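Local coordinates for protein cysteine synthase (Fusobacterium nucleatum subsp. nucleatum strain ATCC 25586, PDB 5B55) that binds pyridoxal 5'-phosphate and probably converts L-cysteine through an alpha-aminoacrylate intermediate, releasing hydrogen sulfide, at residues Ile275-Asn280 with Thr299-Asp304; Cys210-Leu215 with Glu232-Glu237. The protein carries 1 engineered substitution. All coordinates share one frame; numbering follows the deposited sequence.

Interaction 1 of 2, residues Ile275-Asn280 with Thr299-Asp304; sequences ISSGAN and TVFPDD. With 0JO (2-{[(E)-{3-hydroxy-2-methyl-5-[(phosphonooxy)methyl]pyridin-4-yl}methylidene]amino}prop-2-enoic acid), chain D.
The pyridine-nitrogen end of the cofactor pocket is built where Ser276 and Ser277, at the start of helix 275-288, pack against Phe301 and Pro302 in the loop 299-304. Ser276 brings OG to 2.6 Å from N1 of the aminoacrylate adduct 0JO; its first torsion (chi1 72°) holds the oxygen between the backbone N and the carbonyl carbon, turned to the pyridine. A serine at the ring nitrogen is a familiar feature of fold type II pyridoxal-phosphate enzymes. Pro302 flanks the nitrogen edge of the pyridine from one side of its plane, with CG 3.4 Å from 0JO N1 and leaning against the Ser276 hydroxyl. One water links both segments: it lies 2.8 Å from Ser276 OG, is also hydrogen-bonded to Ser277 OG, and donates to Asp303 OD1. Asp303 OD2 is taken by Tyr308 and the dimethylated lysine at position 307, so the carboxylate is held from both oxygens beside the 0JO methyl carbon C2A. Ser277 OG nestles tightly against the loop backbone, 3.1 Å from Phe301 CA, and its CB comes up obliquely to the phenyl ring, nearest CD1.

One helix turn further on, Asn280 ND2 donates to Val300 O at 2.9 Å. The bond is nearly straight at the hydrogen (175°) and lies in the amide plane, although the donor is tilted from the plane of the carbonyl. Because Asn280 OD1 accepts from Gly186 N, both ends of the amide are fixed, which settles its rotation. Thr299 OG1 sits 3.3 Å from Asn280 CB and is hydrogen-bonded to Val184 O. Helix 275-288 is flanked on adjoining sides by this loop and by Leu212 of strand 210-214, with helix 256-263 packing on Ile275 and Ala279, and helix 191-196 meeting Val300.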
loop_
_atom_site.group_PDB
_atom_site.type_symbol
_atom_site.label_atom_id
_atom_site.label_comp_id
_atom_site.label_asym_id
_atom_site.label_seq_id
_atom_site.Cartn_x
_atom_site.Cartn_y
_atom_site.Cartn_z
ATOM N N ILE A 275 -7.264 10.884 -4.716
ATOM C CA ILE A 275 -7.873 11.979 -5.490
ATOM C C ILE A 275 -6.847 13.003 -5.952
ATOM O O ILE A 275 -6.874 13.462 -7.095
ATOM C CB ILE A 275 -9.047 12.665 -4.745
ATOM C CG1 ILE A 275 -10.223 11.704 -4.563
ATOM C CG2 ILE A 275 -9.535 13.851 -5.569
ATOM C CD1 ILE A 275 -11.258 12.136 -3.500
ATOM N N SER A 276 -5.902 13.340 -5.091
ATOM C CA SER A 276 -4.841 14.236 -5.499
ATOM C C SER A 276 -3.937 13.683 -6.613
ATOM O O SER A 276 -3.298 14.467 -7.297
ATOM C CB SER A 276 -3.994 14.637 -4.312
ATOM O OG SER A 276 -3.182 13.587 -3.834
ATOM N N SER A 277 -3.890 12.361 -6.786
ATOM C CA SER A 277 -3.153 11.738 -7.896
ATOM C C SER A 277 -3.854 12.055 -9.238
ATOM O O SER A 277 -3.210 12.398 -10.215
ATOM C CB SER A 277 -3.056 10.235 -7.700
ATOM O OG SER A 277 -2.294 9.921 -6.542
ATOM N N GLY A 278 -5.175 11.963 -9.236
ATOM C CA GLY A 278 -5.973 12.368 -10.397
ATOM C C GLY A 278 -5.713 13.814 -10.734
ATOM O O GLY A 278 -5.500 14.158 -11.897
ATOM N N ALA A 279 -5.743 14.662 -9.708
ATOM C CA ALA A 279 -5.498 16.078 -9.905
ATOM C C ALA A 279 -4.128 16.300 -10.506
ATOM O O ALA A 279 -3.967 17.055 -11.457
ATOM C CB ALA A 279 -5.646 16.867 -8.598
ATOM N N ASN A 280 -3.137 15.656 -9.951
ATOM C CA ASN A 280 -1.768 15.816 -10.479
ATOM C C ASN A 280 -1.657 15.375 -11.949
ATOM O O ASN A 280 -0.924 16.021 -12.693
ATOM C CB ASN A 280 -0.772 15.036 -9.641
ATOM C CG ASN A 280 -0.452 15.726 -8.310
ATOM O OD1 ASN A 280 -0.864 16.861 -8.081
ATOM N ND2 ASN A 280 0.392 15.089 -7.476
ATOM N N THR A 299 5.139 13.940 -12.721
ATOM C CA THR A 299 4.366 14.195 -11.507
ATOM C C THR A 299 4.428 12.983 -10.551
ATOM O O THR A 299 5.215 12.083 -10.762
ATOM C CB THR A 299 2.929 14.701 -11.847
ATOM O OG1 THR A 299 2.319 15.187 -10.658
ATOM C CG2 THR A 299 2.085 13.649 -12.413
ATOM N N VAL A 300 3.621 13.034 -9.487
ATOM C CA VAL A 300 3.565 12.026 -8.484
ATOM C C VAL A 300 2.125 11.639 -8.162
ATOM O O VAL A 300 1.242 12.426 -8.254
ATOM C CB VAL A 300 4.324 12.440 -7.187
ATOM C CG1 VAL A 300 5.758 12.861 -7.487
ATOM C CG2 VAL A 300 3.614 13.567 -6.448
ATOM N N PHE A 301 1.950 10.399 -7.745
ATOM C CA PHE A 301 0.729 9.857 -7.227
ATOM C C PHE A 301 0.989 9.601 -5.724
ATOM O O PHE A 301 1.538 8.585 -5.356
ATOM C CB PHE A 301 0.377 8.531 -7.877
ATOM C CG PHE A 301 -0.062 8.604 -9.292
ATOM C CD1 PHE A 301 -0.475 9.786 -9.914
ATOM C CD2 PHE A 301 -0.083 7.436 -10.042
ATOM C CE1 PHE A 301 -0.844 9.785 -11.259
ATOM C CE2 PHE A 301 -0.483 7.458 -11.374
ATOM C CZ PHE A 301 -0.848 8.619 -11.970
ATOM N N PRO A 302 0.544 10.529 -4.858
ATOM C CA PRO A 302 0.896 10.464 -3.451
ATOM C C PRO A 302 0.436 9.266 -2.637
ATOM O O PRO A 302 1.149 8.934 -1.695
ATOM C CB PRO A 302 0.300 11.751 -2.866
ATOM C CG PRO A 302 0.289 12.696 -4.056
ATOM C CD PRO A 302 -0.130 11.813 -5.196
ATOM N N ASP A 303 -0.727 8.651 -2.953
ATOM C CA ASP A 303 -1.188 7.520 -2.222
ATOM C C ASP A 303 -2.159 6.669 -3.028
ATOM O O ASP A 303 -2.468 7.035 -4.145
ATOM C CB ASP A 303 -1.804 7.962 -0.869
ATOM C CG ASP A 303 -3.076 8.802 -1.000
ATOM O OD1 ASP A 303 -3.524 9.075 -2.131
ATOM O OD2 ASP A 303 -3.584 9.257 0.083
ATOM N N ASP A 304 -2.567 5.529 -2.504
ATOM C CA ASP A 304 -3.510 4.669 -3.245
ATOM C C ASP A 304 -4.982 5.075 -2.992
ATOM O O ASP A 304 -5.242 6.072 -2.302
ATOM C CB ASP A 304 -3.200 3.180 -3.057
ATOM C CG ASP A 304 -3.594 2.602 -1.677
ATOM O OD1 ASP A 304 -4.412 3.211 -0.876
ATOM O OD2 ASP A 304 -3.117 1.444 -1.407
HETATM O O 0JO D . -0.907 16.333 6.362
HETATM C C 0JO D . -0.695 15.924 5.251
HETATM O OXT 0JO D . -0.746 14.739 4.954
HETATM C CA 0JO D . -0.513 16.894 4.092
HETATM C CB 0JO D . -0.641 18.268 4.230
HETATM N N 0JO D . -0.653 16.166 2.819
HETATM C C4A 0JO D . -0.186 16.378 1.662
HETATM C C4 0JO D . -0.749 15.583 0.478
HETATM C C3 0JO D . -1.424 14.354 0.474
HETATM O O3 0JO D . -1.658 13.656 1.643
HETATM C C2 0JO D . -1.901 13.863 -0.763
HETATM C C2A 0JO D . -2.696 12.582 -0.850
HETATM N N1 0JO D . -1.669 14.515 -1.906
HETATM C C6 0JO D . -0.998 15.651 -1.921
HETATM C C5 0JO D . -0.520 16.208 -0.735
HETATM C C5A 0JO D . 0.226 17.530 -0.804
HETATM O OP4 0JO D . 1.575 17.280 -0.685
HETATM P P 0JO D . 2.596 18.371 -0.033
HETATM O OP3 0JO D . 2.223 19.600 -0.666
HETATM O OP1 0JO D . 3.915 17.969 -0.220
HETATM O OP2 0JO D . 2.168 18.452 1.394
HETATM O O HOH W 1 -3.495 10.847 -4.237
#

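Interaction 2 of 2, residues Cys210-Leu215 with Glu232-Glu237; sequences CPLEPL and EGISNE. Engineered in segment 232-237: Asn236 (natural residue Asp). With 0JO (2-{[(E)-{3-hydroxy-2-methyl-5-[(phosphonooxy)methyl]pyridin-4-yl}methylidene]amino}prop-2-enoic acid), chain D.
Ile234 CD1 reaches into the angle between two side chains of strand 210-214, lying 3.7 Å from Leu212 CD2 and 3.9 Å from Pro214 CD. Its chi1 of 70° tucks CG1 between the backbone N and the carbonyl carbon, sending this longer branch to the strand while CG2 faces the cofactor, 3.5 Å from 0JO C6. One isoleucine therefore spans from the sheet to the pyridine. Next to it the Pro214 ring presses on Ser235, where CD and Ser235 CB are only 3.3 Å apart, closer than ordinary van der Waals contact. No hydrogen bond crosses between the segments.

Further out, the loop is held by its own anchors: Ser235 O accepts from His229 NE2, and Ser235 OG makes a weak bond to Ser217 O. On the strand, Glu213 turns its carboxylate to Ser221 and Ser253, away from the loop. Gly233 has no side chain, and a CB here would run into 0JO C3; its backbone angles (phi 102°) also call for glycine, and its O lies 3.2 Å from 0JO C4A. The engineered Asn236 places ND2 3.5 Å from 0JO CB, the methylene carbon of the aminoacrylate. A glycine-containing loop lying over one cofactor face and backed by the parallel sheet that contains strand 210-214 is consistent with the active site of a fold type II pyridoxal-phosphate enzyme.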
loop_
_atom_site.group_PDB
_atom_site.type_symbol
_atom_site.label_atom_id
_atom_site.label_comp_id
_atom_site.label_asym_id
_atom_site.label_seq_id
_atom_site.Cartn_x
_atom_site.Cartn_y
_atom_site.Cartn_z
ATOM N N CYS A 210 5.507 23.713 -11.394
ATOM C CA CYS A 210 4.223 24.257 -11.141
ATOM C C CYS A 210 3.493 23.642 -9.909
ATOM O O CYS A 210 3.262 22.442 -9.857
ATOM C CB CYS A 210 3.332 24.093 -12.370
ATOM S SG CYS A 210 3.928 25.037 -13.823
ATOM N N PRO A 211 3.012 24.501 -8.985
ATOM C CA PRO A 211 2.222 24.073 -7.891
ATOM C C PRO A 211 0.816 24.004 -8.314
ATOM O O PRO A 211 0.395 24.744 -9.203
ATOM C CB PRO A 211 2.419 25.187 -6.867
ATOM C CG PRO A 211 2.522 26.424 -7.698
ATOM C CD PRO A 211 3.273 25.957 -8.928
ATOM N N LEU A 212 0.065 23.071 -7.732
ATOM C CA LEU A 212 -1.311 22.867 -8.129
ATOM C C LEU A 212 -2.293 23.082 -6.981
ATOM O O LEU A 212 -1.987 22.763 -5.821
ATOM C CB LEU A 212 -1.447 21.482 -8.731
ATOM C CG LEU A 212 -2.818 20.930 -9.143
ATOM C CD1 LEU A 212 -2.626 19.843 -10.228
ATOM C CD2 LEU A 212 -3.638 20.338 -8.030
ATOM N N GLU A 213 -3.504 23.527 -7.332
ATOM C CA GLU A 213 -4.513 23.862 -6.393
ATOM C C GLU A 213 -5.848 23.405 -6.927
ATOM O O GLU A 213 -5.971 23.197 -8.134
ATOM C CB GLU A 213 -4.650 25.371 -6.227
ATOM C CG GLU A 213 -5.230 26.101 -7.436
ATOM C CD GLU A 213 -5.211 27.643 -7.330
ATOM O OE1 GLU A 213 -4.890 28.189 -6.262
ATOM O OE2 GLU A 213 -5.491 28.328 -8.355
ATOM N N PRO A 214 -6.863 23.334 -6.058
ATOM C CA PRO A 214 -8.198 23.074 -6.600
ATOM C C PRO A 214 -8.811 24.350 -7.187
ATOM O O PRO A 214 -8.696 25.446 -6.590
ATOM C CB PRO A 214 -9.000 22.579 -5.398
ATOM C CG PRO A 214 -8.008 22.438 -4.243
ATOM C CD PRO A 214 -6.847 23.322 -4.597
ATOM N N LEU A 215 -9.411 24.210 -8.370
ATOM C CA LEU A 215 -10.147 25.306 -9.011
ATOM C C LEU A 215 -11.223 25.808 -8.057
ATOM O O LEU A 215 -11.436 26.994 -8.012
ATOM C CB LEU A 215 -10.769 24.882 -10.348
ATOM C CG LEU A 215 -11.429 25.994 -11.206
ATOM C CD1 LEU A 215 -10.388 27.004 -11.688
ATOM C CD2 LEU A 215 -12.145 25.426 -12.431
ATOM N N GLU A 232 -8.441 15.697 -1.327
ATOM C CA GLU A 232 -7.941 15.568 0.054
ATOM C C GLU A 232 -6.462 15.561 0.074
ATOM O O GLU A 232 -5.802 14.849 -0.727
ATOM C CB GLU A 232 -8.409 14.276 0.694
ATOM C CG GLU A 232 -9.913 14.140 0.789
ATOM C CD GLU A 232 -10.381 13.157 1.865
ATOM O OE1 GLU A 232 -9.718 12.943 2.899
ATOM O OE2 GLU A 232 -11.462 12.592 1.640
ATOM N N GLY A 233 -5.920 16.331 0.995
ATOM C CA GLY A 233 -4.486 16.510 1.145
ATOM C C GLY A 233 -3.924 17.791 0.606
ATOM O O GLY A 233 -2.788 18.161 0.930
ATOM N N ILE A 234 -4.615 18.445 -0.328
ATOM C CA ILE A 234 -4.052 19.693 -0.793
ATOM C C ILE A 234 -4.971 20.846 -0.328
ATOM O O ILE A 234 -6.141 20.620 -0.016
ATOM C CB ILE A 234 -3.750 19.696 -2.300
ATOM C CG1 ILE A 234 -5.048 19.693 -3.105
ATOM C CG2 ILE A 234 -2.911 18.478 -2.660
ATOM C CD1 ILE A 234 -4.824 19.969 -4.577
ATOM N N SER A 235 -4.431 22.048 -0.401
ATOM C CA SER A 235 -5.179 23.302 -0.242
ATOM C C SER A 235 -5.860 23.295 1.097
ATOM O O SER A 235 -7.074 23.103 1.186
ATOM C CB SER A 235 -6.146 23.482 -1.377
ATOM O OG SER A 235 -6.635 24.807 -1.432
ATOM N N ASN A 236 -5.025 23.370 2.143
ATOM C CA ASN A 236 -5.485 23.158 3.528
ATOM C C ASN A 236 -5.883 24.507 4.183
ATOM O O ASN A 236 -5.472 24.783 5.316
ATOM C CB ASN A 236 -4.370 22.498 4.360
ATOM C CG ASN A 236 -3.909 21.177 3.779
ATOM O OD1 ASN A 236 -4.729 20.320 3.451
ATOM N ND2 ASN A 236 -2.623 21.049 3.555
ATOM N N GLU A 237 -6.620 25.370 3.441
ATOM C CA GLU A 237 -7.179 26.644 3.987
ATOM C C GLU A 237 -6.230 27.786 4.241
ATOM O O GLU A 237 -6.609 28.750 4.854
ATOM C CB GLU A 237 -7.981 26.403 5.246
ATOM C CG GLU A 237 -9.070 25.334 5.060
ATOM C CD GLU A 237 -9.885 25.184 6.332
ATOM O OE1 GLU A 237 -9.309 25.074 7.474
ATOM O OE2 GLU A 237 -11.104 25.191 6.203
HETATM O O 0JO D . -0.907 16.333 6.362
HETATM C C 0JO D . -0.695 15.924 5.251
HETATM O OXT 0JO D . -0.746 14.739 4.954
HETATM C CA 0JO D . -0.513 16.894 4.092
HETATM C CB 0JO D . -0.641 18.268 4.230
HETATM N N 0JO D . -0.653 16.166 2.819
HETATM C C4A 0JO D . -0.186 16.378 1.662
HETATM C C4 0JO D . -0.749 15.583 0.478
HETATM C C3 0JO D . -1.424 14.354 0.474
HETATM O O3 0JO D . -1.658 13.656 1.643
HETATM C C2 0JO D . -1.901 13.863 -0.763
HETATM C C2A 0JO D . -2.696 12.582 -0.850
HETATM N N1 0JO D . -1.669 14.515 -1.906
HETATM C C6 0JO D . -0.998 15.651 -1.921
HETATM C C5 0JO D . -0.520 16.208 -0.735
HETATM C C5A 0JO D . 0.226 17.530 -0.804
HETATM O OP4 0JO D . 1.575 17.280 -0.685
HETATM P P 0JO D . 2.596 18.371 -0.033
HETATM O OP3 0JO D . 2.223 19.600 -0.666
HETATM O OP1 0JO D . 3.915 17.969 -0.220
HETATM O OP2 0JO D . 2.168 18.452 1.394
#

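In the fold
Both interactions are buried and both border 0JO, but from different directions: Pro302 of interaction 1 lies to one side of the pyridine plane, Ile234 and Gly233 of interaction 2 to the other. Their chemistry differs accordingly. Interaction 1, at the ring nitrogen, combines packing with one amide-to-carbonyl hydrogen bond and a bridging water; interaction 2 is packing without hydrogen bonds and lies somewhat farther from the chain centre (about 10 Å against 7 Å between centres), with Ser235 partly exposed. Strand 210-214 backs loop 232-237 and helix 275-288 backs loop 299-304; Leu212 joins the two, its CD1 3.3 Å from Ala279 O.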